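Local coordinates for protein N-acetylmuramoyl-L-alanine amidase (Mycolicibacterium smegmatis, PDB 7AGM) that is a zinc-dependent N-acetylmuramoyl-L-alanine amidase, which hydrolyses the amide bond between N-acetylmuramic acid and L-alanine in peptidoglycan, at residues 6-17 with 67-78; 44-55 with 186-196. All coordinates share one frame; numbering follows the deposited sequence. Where two conformers were deposited one is given.

Contact 1. Residues 6-17 with 67-78; sequences IAGMIVFLDPGH and LTALGVRTAMSR. With ZN (zinc ion), chain C.
Leu-67, in the last turn of helix 52-69, sets CD1 against Val-11 CG1 at 4.0 Å, the two side chains crossing at about a right angle. The helix closes at Gly-71 in a Schellman motif, and the carbonyl of Gly-71 receives Gly-8 N from the type II turn 6-9, the donor standing above the carbonyl plane. Val-72 divides its methyls: CG1 packs on Val-11 CG2 (3.6 Å) and CG2 on Ile-6 CD1. Arg-73 begins the parallel strand pairing; its extended side chain reaches across to the turn 6-9, where NH1 meets a lone pair of Gly-8 O at 2.8 Å, in the planes of both carbonyl and guanidinium. Backbone bonds then alternate between the strands, from Arg-73 N to Met-9 O through to Ser-77 N to Leu-13 O, Leu-13 N to Ala-75 O being nearly straight (173°). Ala-75 CB lies by Phe-12 CD1, on the face covered by helix 88-98, whereas Met-76, bent at its thioether (chi3 56°), lays CE on Pro-15 CG at 3.6 Å, on the face of helix 52-69. Ser-77 presents CA and CB to Phe-12 CZ and gives its hydroxyl proton to the anti side of Asp-14 OD1 (2.7 Å), an oxygen also paired with Arg-91. Arg-78 reaches along the chain leading to the metal: NE bonds Pro-15 O in the guanidinium plane (3.0 Å), and NH2 holds Gly-16 O and, outside these segments, His-53 O. Just beyond, His-17 NE2 binds zinc while its ND1 is held by Glu-41 O. This is a right-handed beta-alpha-beta unit of the Amidase_3 fold, with a zinc ligand following the first strand.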
loop_
_atom_site.group_PDB
_atom_site.type_symbol
_atom_site.label_atom_id
_atom_site.label_comp_id
_atom_site.label_asym_id
_atom_site.label_seq_id
_atom_site.Cartn_x
_atom_site.Cartn_y
_atom_site.Cartn_z
ATOM N N ILE A 6 18.149 -7.906 8.497
ATOM C CA ILE A 6 17.250 -6.891 7.962
ATOM C C ILE A 6 17.382 -5.538 8.646
ATOM O O ILE A 6 16.953 -4.532 8.060
ATOM C CB ILE A 6 15.771 -7.329 7.909
ATOM C CG1 ILE A 6 15.184 -7.485 9.310
ATOM C CG2 ILE A 6 15.620 -8.596 7.098
ATOM C CD1 ILE A 6 13.669 -7.493 9.309
ATOM N N ALA A 7 17.939 -5.472 9.854
ATOM C CA ALA A 7 18.113 -4.179 10.502
ATOM C C ALA A 7 18.970 -3.282 9.619
ATOM O O ALA A 7 19.902 -3.740 8.953
ATOM C CB ALA A 7 18.757 -4.352 11.876
ATOM N N GLY A 8 18.610 -2.008 9.559
ATOM C CA GLY A 8 19.293 -1.060 8.711
ATOM C C GLY A 8 18.736 -0.945 7.306
ATOM O O GLY A 8 19.001 0.058 6.633
ATOM N N MET A 9 17.983 -1.942 6.835
ATOM C CA MET A 9 17.350 -1.818 5.532
ATOM C C MET A 9 16.274 -0.737 5.577
ATOM O O MET A 9 15.814 -0.332 6.648
ATOM C CB MET A 9 16.802 -3.173 5.074
ATOM C CG MET A 9 17.922 -4.207 4.866
ATOM S SD MET A 9 17.339 -5.831 4.334
ATOM C CE MET A 9 17.201 -5.619 2.563
ATOM N N ILE A 10 15.893 -0.250 4.396
ATOM C CA ILE A 10 15.088 0.963 4.260
ATOM C C ILE A 10 13.749 0.624 3.623
ATOM O O ILE A 10 13.704 0.045 2.530
ATOM C CB ILE A 10 15.820 2.025 3.422
ATOM C CG1 ILE A 10 17.201 2.322 4.011
ATOM C CG2 ILE A 10 14.981 3.272 3.306
ATOM C CD1 ILE A 10 18.118 3.000 3.029
ATOM N N VAL A 11 12.661 1.013 4.286
ATOM C CA VAL A 11 11.307 0.823 3.780
ATOM C C VAL A 11 10.627 2.181 3.682
ATOM O O VAL A 11 10.592 2.940 4.663
ATOM C CB VAL A 11 10.490 -0.113 4.693
ATOM C CG1 VAL A 11 9.041 -0.222 4.210
ATOM C CG2 VAL A 11 11.154 -1.488 4.793
ATOM N N PHE A 12 10.078 2.488 2.508
ATOM C CA PHE A 12 9.242 3.670 2.324
ATOM C C PHE A 12 7.779 3.260 2.435
ATOM O O PHE A 12 7.331 2.342 1.732
ATOM C CB PHE A 12 9.508 4.315 0.963
ATOM C CG PHE A 12 8.780 5.618 0.759
ATOM C CD1 PHE A 12 9.291 6.805 1.285
ATOM C CD2 PHE A 12 7.591 5.669 0.041
ATOM C CE1 PHE A 12 8.621 8.013 1.096
ATOM C CE2 PHE A 12 6.930 6.870 -0.155
ATOM C CZ PHE A 12 7.446 8.050 0.378
ATOM N N LEU A 13 7.043 3.932 3.329
ATOM C CA LEU A 13 5.645 3.628 3.613
ATOM C C LEU A 13 4.764 4.748 3.084
ATOM O O LEU A 13 5.022 5.927 3.350
ATOM C CB LEU A 13 5.427 3.467 5.121
ATOM C CG LEU A 13 6.163 2.290 5.763
ATOM C CD1 LEU A 13 6.085 2.389 7.286
ATOM C CD2 LEU A 13 5.595 0.957 5.264
ATOM N N ASP A 14 3.714 4.377 2.352
ATOM C CA ASP A 14 2.810 5.336 1.717
ATOM C C ASP A 14 1.368 5.057 2.122
ATOM O O ASP A 14 0.671 4.255 1.484
ATOM C CB ASP A 14 2.967 5.304 0.197
ATOM C CG ASP A 14 1.899 6.110 -0.515
ATOM O OD1 ASP A 14 1.531 7.190 -0.004
ATOM O OD2 ASP A 14 1.435 5.662 -1.589
ATOM N N PRO A 15 0.876 5.720 3.167
ATOM C CA PRO A 15 -0.557 5.614 3.489
ATOM C C PRO A 15 -1.372 6.380 2.459
ATOM O O PRO A 15 -1.235 7.599 2.316
ATOM C CB PRO A 15 -0.663 6.233 4.888
ATOM C CG PRO A 15 0.543 7.119 5.023
ATOM C CD PRO A 15 1.615 6.608 4.084
ATOM N N GLY A 16 -2.197 5.645 1.715
ATOM C CA GLY A 16 -2.871 6.228 0.567
ATOM C C GLY A 16 -3.751 7.410 0.942
ATOM O O GLY A 16 -4.351 7.455 2.024
ATOM N N HIS A 17 -3.798 8.387 0.031
ATOM C CA HIS A 17 -4.701 9.537 0.043
ATOM C C HIS A 17 -4.278 10.587 1.060
ATOM O O HIS A 17 -3.229 10.438 1.691
ATOM C CB HIS A 17 -6.162 9.092 0.174
ATOM C CG HIS A 17 -6.520 8.019 -0.801
ATOM N ND1 HIS A 17 -6.816 8.284 -2.121
ATOM C CD2 HIS A 17 -6.569 6.672 -0.665
ATOM C CE1 HIS A 17 -7.056 7.146 -2.750
ATOM N NE2 HIS A 17 -6.902 6.153 -1.893
ATOM N N LEU A 67 8.183 -2.019 12.391
ATOM C CA LEU A 67 9.440 -2.032 11.644
ATOM C C LEU A 67 10.567 -1.405 12.454
ATOM O O LEU A 67 11.680 -1.941 12.500
ATOM C CB LEU A 67 9.274 -1.315 10.302
ATOM C CG LEU A 67 8.403 -2.060 9.295
ATOM C CD1 LEU A 67 8.279 -1.248 8.018
ATOM C CD2 LEU A 67 8.968 -3.454 9.007
ATOM N N THR A 68 10.297 -0.271 13.106
ATOM C CA THR A 68 11.305 0.358 13.952
ATOM C C THR A 68 11.796 -0.605 15.029
ATOM O O THR A 68 12.998 -0.672 15.311
ATOM C CB THR A 68 10.727 1.633 14.576
ATOM O OG1 THR A 68 10.398 2.569 13.539
ATOM C CG2 THR A 68 11.736 2.273 15.519
ATOM N N ALA A 69 10.883 -1.385 15.617
ATOM C CA ALA A 69 11.278 -2.347 16.642
ATOM C C ALA A 69 12.198 -3.425 16.082
ATOM O O ALA A 69 12.975 -4.024 16.834
ATOM C CB ALA A 69 10.035 -2.979 17.271
ATOM N N LEU A 70 12.117 -3.695 14.781
ATOM C CA LEU A 70 13.013 -4.628 14.107
ATOM C C LEU A 70 14.301 -3.963 13.625
ATOM O O LEU A 70 15.114 -4.617 12.960
ATOM C CB LEU A 70 12.292 -5.297 12.929
ATOM C CG LEU A 70 11.054 -6.133 13.272
ATOM C CD1 LEU A 70 10.280 -6.524 12.014
ATOM C CD2 LEU A 70 11.444 -7.375 14.066
ATOM N N GLY A 71 14.509 -2.688 13.948
ATOM C CA GLY A 71 15.697 -1.989 13.492
ATOM C C GLY A 71 15.657 -1.559 12.041
ATOM O O GLY A 71 16.696 -1.165 11.496
ATOM N N VAL A 72 14.494 -1.625 11.400
ATOM C CA VAL A 72 14.347 -1.264 9.993
ATOM C C VAL A 72 14.110 0.241 9.902
ATOM O O VAL A 72 13.316 0.800 10.672
ATOM C CB VAL A 72 13.198 -2.060 9.344
ATOM C CG1 VAL A 72 12.900 -1.533 7.948
ATOM C CG2 VAL A 72 13.554 -3.559 9.286
ATOM N N ARG A 73 14.822 0.902 8.988
ATOM C CA ARG A 73 14.654 2.329 8.746
ATOM C C ARG A 73 13.373 2.565 7.966
ATOM O O ARG A 73 13.044 1.803 7.052
ATOM C CB ARG A 73 15.812 2.860 7.900
ATOM C CG ARG A 73 17.182 2.837 8.559
ATOM C CD ARG A 73 18.228 3.372 7.579
ATOM N NE ARG A 73 19.440 3.876 8.221
ATOM C CZ ARG A 73 20.617 3.257 8.212
ATOM N NH1 ARG A 73 20.758 2.082 7.596
ATOM N NH2 ARG A 73 21.657 3.816 8.821
ATOM N N THR A 74 12.659 3.634 8.308
ATOM C CA THR A 74 11.439 3.969 7.592
ATOM C C THR A 74 11.384 5.454 7.265
ATOM O O THR A 74 11.990 6.300 7.938
ATOM C CB THR A 74 10.161 3.572 8.370
ATOM O OG1 THR A 74 10.100 4.289 9.610
ATOM C CG2 THR A 74 10.122 2.069 8.651
ATOM N N ALA A 75 10.607 5.749 6.224
ATOM C CA ALA A 75 10.141 7.092 5.917
ATOM C C ALA A 75 8.715 6.974 5.411
ATOM O O ALA A 75 8.318 5.923 4.904
ATOM C CB ALA A 75 11.004 7.800 4.867
ATOM N N MET A 76 7.940 8.044 5.570
ATOM C CA MET A 76 6.540 8.051 5.167
ATOM C C MET A 76 6.262 9.134 4.131
ATOM O O MET A 76 6.931 10.170 4.082
ATOM C CB MET A 76 5.610 8.201 6.380
ATOM C CG MET A 76 5.620 6.982 7.290
ATOM S SD MET A 76 4.436 7.115 8.633
ATOM C CE MET A 76 2.918 7.393 7.731
ATOM N N SER A 77 5.254 8.885 3.297
ATOM C CA SER A 77 4.898 9.831 2.248
ATOM C C SER A 77 4.144 11.048 2.769
ATOM O O SER A 77 4.099 12.069 2.077
ATOM C CB SER A 77 4.040 9.134 1.196
ATOM O OG SER A 77 2.826 8.699 1.772
ATOM N N ARG A 78 3.540 10.964 3.952
ATOM C CA ARG A 78 2.843 12.099 4.534
ATOM C C ARG A 78 2.988 12.023 6.042
ATOM O O ARG A 78 3.277 10.964 6.605
ATOM C CB ARG A 78 1.368 12.151 4.113
ATOM C CG ARG A 78 0.545 10.933 4.498
ATOM C CD ARG A 78 -0.890 11.179 4.067
ATOM N NE ARG A 78 -1.779 10.019 4.030
ATOM C CZ ARG A 78 -2.842 9.851 4.818
ATOM N NH1 ARG A 78 -3.127 10.735 5.774
ATOM N NH2 ARG A 78 -3.627 8.795 4.649
HETATM ZN ZN ZN C . -6.870 4.062 -2.184
HETATM O O HOH W 1 -8.688 4.473 -3.244
HETATM O O HOH W 2 -6.564 4.297 -4.379
HETATM O O HOH W 3 -7.827 2.309 -2.745
#

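Contact 2. Residues 44-55 with 186-196; sequences TATDDGYPEHSF and MKNPVDSALMK. With ZN (zinc ion), chain C.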
loop_
_atom_site.group_PDB
_atom_site.type_symbol
_atom_site.label_atom_id
_atom_site.label_comp_id
_atom_site.label_asym_id
_atom_site.label_seq_id
_atom_site.Cartn_x
_atom_site.Cartn_y
_atom_site.Cartn_z
ATOM N N THR A 44 -11.945 6.163 -0.772
ATOM C CA THR A 44 -13.285 5.666 -0.507
ATOM C C THR A 44 -13.593 5.793 0.984
ATOM O O THR A 44 -12.862 6.435 1.741
ATOM C CB THR A 44 -13.465 4.264 -1.092
ATOM O OG1 THR A 44 -14.852 3.894 -1.035
ATOM C CG2 THR A 44 -12.624 3.238 -0.334
ATOM N N ALA A 45 -14.704 5.200 1.408
ATOM C CA ALA A 45 -15.129 5.243 2.799
ATOM C C ALA A 45 -16.104 4.104 3.029
ATOM O O ALA A 45 -16.671 3.544 2.084
ATOM C CB ALA A 45 -15.813 6.573 3.156
ATOM N N THR A 46 -16.289 3.765 4.301
ATOM C CA THR A 46 -17.345 2.824 4.643
ATOM C C THR A 46 -18.702 3.460 4.340
ATOM O O THR A 46 -18.810 4.667 4.105
ATOM C CB THR A 46 -17.259 2.403 6.115
ATOM O OG1 THR A 46 -17.558 3.519 6.969
ATOM C CG2 THR A 46 -15.850 1.879 6.447
ATOM N N ASP A 47 -19.746 2.628 4.330
ATOM C CA ASP A 47 -21.086 3.142 4.066
ATOM C C ASP A 47 -21.426 4.287 5.008
ATOM O O ASP A 47 -22.050 5.275 4.605
ATOM C CB ASP A 47 -22.119 2.025 4.222
ATOM C CG ASP A 47 -22.102 1.050 3.070
ATOM O OD1 ASP A 47 -21.674 1.441 1.965
ATOM O OD2 ASP A 47 -22.528 -0.107 3.270
ATOM N N ASP A 48 -21.010 4.180 6.263
ATOM C CA ASP A 48 -21.331 5.186 7.260
ATOM C C ASP A 48 -20.213 6.200 7.481
ATOM O O ASP A 48 -20.254 6.943 8.468
ATOM C CB ASP A 48 -21.789 4.524 8.556
ATOM C CG ASP A 48 -20.820 3.486 9.054
ATOM O OD1 ASP A 48 -21.166 2.771 10.016
ATOM O OD2 ASP A 48 -19.706 3.384 8.499
ATOM N N GLY A 49 -19.233 6.258 6.584
ATOM C CA GLY A 49 -18.385 7.426 6.461
ATOM C C GLY A 49 -17.027 7.378 7.123
ATOM O O GLY A 49 -16.400 8.435 7.269
ATOM N N TYR A 50 -16.555 6.217 7.546
ATOM C CA TYR A 50 -15.179 6.123 8.019
ATOM C C TYR A 50 -14.266 6.144 6.798
ATOM O O TYR A 50 -14.404 5.282 5.925
ATOM C CB TYR A 50 -14.969 4.852 8.842
ATOM C CG TYR A 50 -13.542 4.658 9.304
ATOM C CD1 TYR A 50 -12.950 5.527 10.225
ATOM C CD2 TYR A 50 -12.780 3.607 8.819
ATOM C CE1 TYR A 50 -11.625 5.349 10.635
ATOM C CE2 TYR A 50 -11.469 3.421 9.220
ATOM C CZ TYR A 50 -10.896 4.287 10.128
ATOM O OH TYR A 50 -9.589 4.074 10.510
ATOM N N PRO A 51 -13.372 7.125 6.664
ATOM C CA PRO A 51 -12.661 7.307 5.391
ATOM C C PRO A 51 -11.408 6.461 5.242
ATOM O O PRO A 51 -10.671 6.192 6.195
ATOM C CB PRO A 51 -12.283 8.794 5.423
ATOM C CG PRO A 51 -12.128 9.111 6.875
ATOM C CD PRO A 51 -13.084 8.206 7.628
ATOM N N GLU A 52 -11.180 6.050 3.987
ATOM C CA GLU A 52 -9.968 5.320 3.636
ATOM C C GLU A 52 -8.715 6.018 4.154
ATOM O O GLU A 52 -7.804 5.362 4.675
ATOM C CB GLU A 52 -9.877 5.146 2.121
ATOM C CG GLU A 52 -8.622 4.386 1.705
ATOM C CD GLU A 52 -8.486 4.239 0.208
ATOM O OE1 GLU A 52 -9.407 4.668 -0.520
ATOM O OE2 GLU A 52 -7.449 3.704 -0.249
ATOM N N HIS A 53 -8.654 7.348 4.039
ATOM C CA HIS A 53 -7.419 8.037 4.400
ATOM C C HIS A 53 -7.076 7.869 5.877
ATOM O O HIS A 53 -5.894 7.841 6.232
ATOM C CB HIS A 53 -7.466 9.511 3.983
ATOM C CG HIS A 53 -8.366 10.368 4.823
ATOM N ND1 HIS A 53 -8.002 10.844 6.066
ATOM C CD2 HIS A 53 -9.596 10.875 4.574
ATOM C CE1 HIS A 53 -8.975 11.591 6.555
ATOM N NE2 HIS A 53 -9.954 11.631 5.667
ATOM N N SER A 54 -8.084 7.744 6.750
ATOM C CA SER A 54 -7.797 7.520 8.165
ATOM C C SER A 54 -7.399 6.072 8.431
ATOM O O SER A 54 -6.496 5.810 9.241
ATOM C CB SER A 54 -8.993 7.922 9.024
ATOM O OG SER A 54 -9.258 9.310 8.876
ATOM N N PHE A 55 -8.039 5.123 7.740
ATOM C CA PHE A 55 -7.631 3.729 7.859
ATOM C C PHE A 55 -6.179 3.546 7.437
ATOM O O PHE A 55 -5.397 2.882 8.132
ATOM C CB PHE A 55 -8.519 2.822 7.007
ATOM C CG PHE A 55 -7.939 1.448 6.827
ATOM C CD1 PHE A 55 -7.963 0.528 7.863
ATOM C CD2 PHE A 55 -7.322 1.088 5.636
ATOM C CE1 PHE A 55 -7.402 -0.734 7.720
ATOM C CE2 PHE A 55 -6.763 -0.171 5.480
ATOM C CZ PHE A 55 -6.801 -1.089 6.514
ATOM N N MET A 186 -14.000 -1.503 1.846
ATOM C CA MET A 186 -14.673 -0.665 2.838
ATOM C C MET A 186 -16.189 -0.778 2.758
ATOM O O MET A 186 -16.877 -0.421 3.724
ATOM C CB MET A 186 -14.269 0.801 2.674
ATOM C CG MET A 186 -12.764 1.030 2.761
ATOM S SD MET A 186 -12.323 2.708 3.285
ATOM C CE MET A 186 -12.315 2.568 5.083
ATOM N N LYS A 187 -16.719 -1.247 1.632
ATOM C CA LYS A 187 -18.154 -1.411 1.450
ATOM C C LYS A 187 -18.674 -2.750 1.955
ATOM O O LYS A 187 -19.890 -2.969 1.934
ATOM C CB LYS A 187 -18.520 -1.246 -0.028
ATOM C CG LYS A 187 -18.004 0.040 -0.648
ATOM C CD LYS A 187 -18.577 1.255 0.056
ATOM C CE LYS A 187 -18.115 2.538 -0.616
ATOM N NZ LYS A 187 -18.541 3.739 0.160
ATOM N N ASN A 188 -17.799 -3.642 2.403
ATOM C CA ASN A 188 -18.168 -4.954 2.924
ATOM C C ASN A 188 -18.333 -4.885 4.445
ATOM O O ASN A 188 -17.531 -4.237 5.123
ATOM C CB ASN A 188 -17.089 -5.979 2.579
ATOM C CG ASN A 188 -17.311 -7.308 3.266
ATOM O OD1 ASN A 188 -16.708 -7.592 4.298
ATOM N ND2 ASN A 188 -18.181 -8.134 2.696
ATOM N N PRO A 189 -19.356 -5.540 5.012
ATOM C CA PRO A 189 -19.564 -5.438 6.471
ATOM C C PRO A 189 -18.425 -5.979 7.323
ATOM O O PRO A 189 -18.157 -5.420 8.397
ATOM C CB PRO A 189 -20.876 -6.205 6.698
ATOM C CG PRO A 189 -21.608 -6.084 5.403
ATOM C CD PRO A 189 -20.531 -6.101 4.323
ATOM N N VAL A 190 -17.759 -7.059 6.901
ATOM C CA VAL A 190 -16.667 -7.602 7.707
ATOM C C VAL A 190 -15.443 -6.696 7.625
ATOM O O VAL A 190 -14.884 -6.278 8.649
ATOM C CB VAL A 190 -16.315 -9.040 7.285
ATOM C CG1 VAL A 190 -15.202 -9.571 8.170
ATOM C CG2 VAL A 190 -17.540 -9.952 7.331
ATOM N N ASP A 191 -14.998 -6.386 6.403
ATOM C CA ASP A 191 -13.785 -5.585 6.256
ATOM C C ASP A 191 -13.962 -4.204 6.878
ATOM O O ASP A 191 -13.054 -3.699 7.550
ATOM C CB ASP A 191 -13.390 -5.453 4.779
ATOM C CG ASP A 191 -12.854 -6.746 4.174
ATOM O OD1 ASP A 191 -12.627 -7.734 4.899
ATOM O OD2 ASP A 191 -12.642 -6.745 2.945
ATOM N N SER A 192 -15.117 -3.567 6.654
ATOM C CA SER A 192 -15.338 -2.254 7.250
ATOM C C SER A 192 -15.293 -2.309 8.774
ATOM O O SER A 192 -14.702 -1.427 9.407
ATOM C CB SER A 192 -16.645 -1.637 6.752
ATOM O OG SER A 192 -17.760 -2.390 7.169
ATOM N N ALA A 193 -15.905 -3.332 9.385
ATOM C CA ALA A 193 -15.842 -3.450 10.842
ATOM C C ALA A 193 -14.411 -3.632 11.324
ATOM O O ALA A 193 -14.009 -3.034 12.327
ATOM C CB ALA A 193 -16.719 -4.597 11.336
ATOM N N LEU A 194 -13.619 -4.449 10.619
ATOM C CA LEU A 194 -12.209 -4.595 10.975
ATOM C C LEU A 194 -11.473 -3.267 10.856
ATOM O O LEU A 194 -10.698 -2.891 11.741
ATOM C CB LEU A 194 -11.544 -5.631 10.070
ATOM C CG LEU A 194 -11.799 -7.098 10.397
ATOM C CD1 LEU A 194 -11.310 -7.972 9.234
ATOM C CD2 LEU A 194 -11.114 -7.506 11.701
ATOM N N MET A 195 -11.702 -2.547 9.755
ATOM C CA MET A 195 -10.971 -1.313 9.488
ATOM C C MET A 195 -11.284 -0.226 10.505
ATOM O O MET A 195 -10.419 0.602 10.809
ATOM C CB MET A 195 -11.299 -0.824 8.085
ATOM C CG MET A 195 -10.666 -1.694 7.029
ATOM S SD MET A 195 -11.346 -1.386 5.401
ATOM C CE MET A 195 -10.263 -2.430 4.437
ATOM N N LYS A 196 -12.513 -0.198 11.016
ATOM C CA LYS A 196 -12.915 0.792 12.004
ATOM C C LYS A 196 -12.369 0.509 13.397
ATOM O O LYS A 196 -12.470 1.381 14.268
ATOM C CB LYS A 196 -14.436 0.825 12.094
ATOM C CG LYS A 196 -15.147 1.369 10.883
ATOM C CD LYS A 196 -16.633 1.153 11.096
ATOM C CE LYS A 196 -17.475 1.736 10.015
ATOM N NZ LYS A 196 -18.907 1.568 10.393
HETATM ZN ZN ZN C . -6.870 4.062 -2.184
HETATM O O HOH W 4 -19.335 -0.179 4.720
HETATM O O HOH W 5 -21.273 3.501 0.414
HETATM O O HOH W 6 -22.314 -3.036 3.097
HETATM O O HOH W 1 -8.688 4.473 -3.244
HETATM O O HOH W 2 -6.564 4.297 -4.379
HETATM O O HOH W 3 -7.827 2.309 -2.745
#
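Thr-46 and Met-186 bring their backbones within 4.8 Å, CA to CA, with Thr-46 CA-H directed at Met-186 O, where the loop ahead of helix 52-69 passes the residues leading into helix 189-196. Met-186 fills the bend of that loop. Its chain turns at the thioether (chi3 88°), placing SD 3.5 Å from Glu-52 CA and CE against Tyr-50 O and the Tyr-50 ring, while Thr-44 CG2 slides past in the opposite direction. Lys-187 folds back at chi2 (-61°) and gives NZ to Ala-45 O at 2.7 Å, tilted from the carbonyl plane; water 5 links the same nitrogen to Asp-47 OD1. Extended Lys-196 runs antiparallel to the Tyr-50 side chain, with Lys-196 CG 3.9 Å from Tyr-50 CD2 and Lys-196 CA over one face of the ring, toward its rim. It ends in a forked salt bridge: NZ lies 2.6 Å from Asp-48 OD1 and 2.7 Å from Asp-48 OD2, using the syn lone pair of each. Asp-48 OD2 also accepts the Thr-46 hydroxyl, whose oxygen in turn receives Tyr-50 N, so the type I turn 46-49 is tied to the carboxylate. Deeper in, Met-195 crosses Phe-55 obliquely, CG over one ring face, with SD 4.5 Å from the ring centroid and 3° off its normal, a Met-aromatic contact; Ala-108 of strand 102-109 touches both residues. Thr-44 N bonds the anti lone pair of Glu-52 OE1, leaving OE2 to bind zinc at 2.0 Å beside His-17 and His-107. This is the two-histidine, one-glutamate zinc site of Amidase_3 enzymes, its glutamate set in the first turn of a helix.

The centres of contacts 1 and 2 lie about 24 Å apart, yet helix 52-69 serves both: its first turn belongs to contact 2 and its last to contact 1. Along the chain the segments alternate, 6-17, 44-55, 67-78, 186-196, so the two pairings interlock. Contact 1 forms one edge of the six-stranded mixed sheet, strand 73-76 being outermost, while contact 2 gathers beyond the sheet, where strand 178-185 leads into helix 189-196. They meet at the metal, contact 1 supplying His-17 and contact 2 Glu-52, with His-107 completing the protein ligands; the same three waters fill the remaining positions. The zinc thus draws together the loop after strand 10-15, the start of helix 52-69 and strand 102-109.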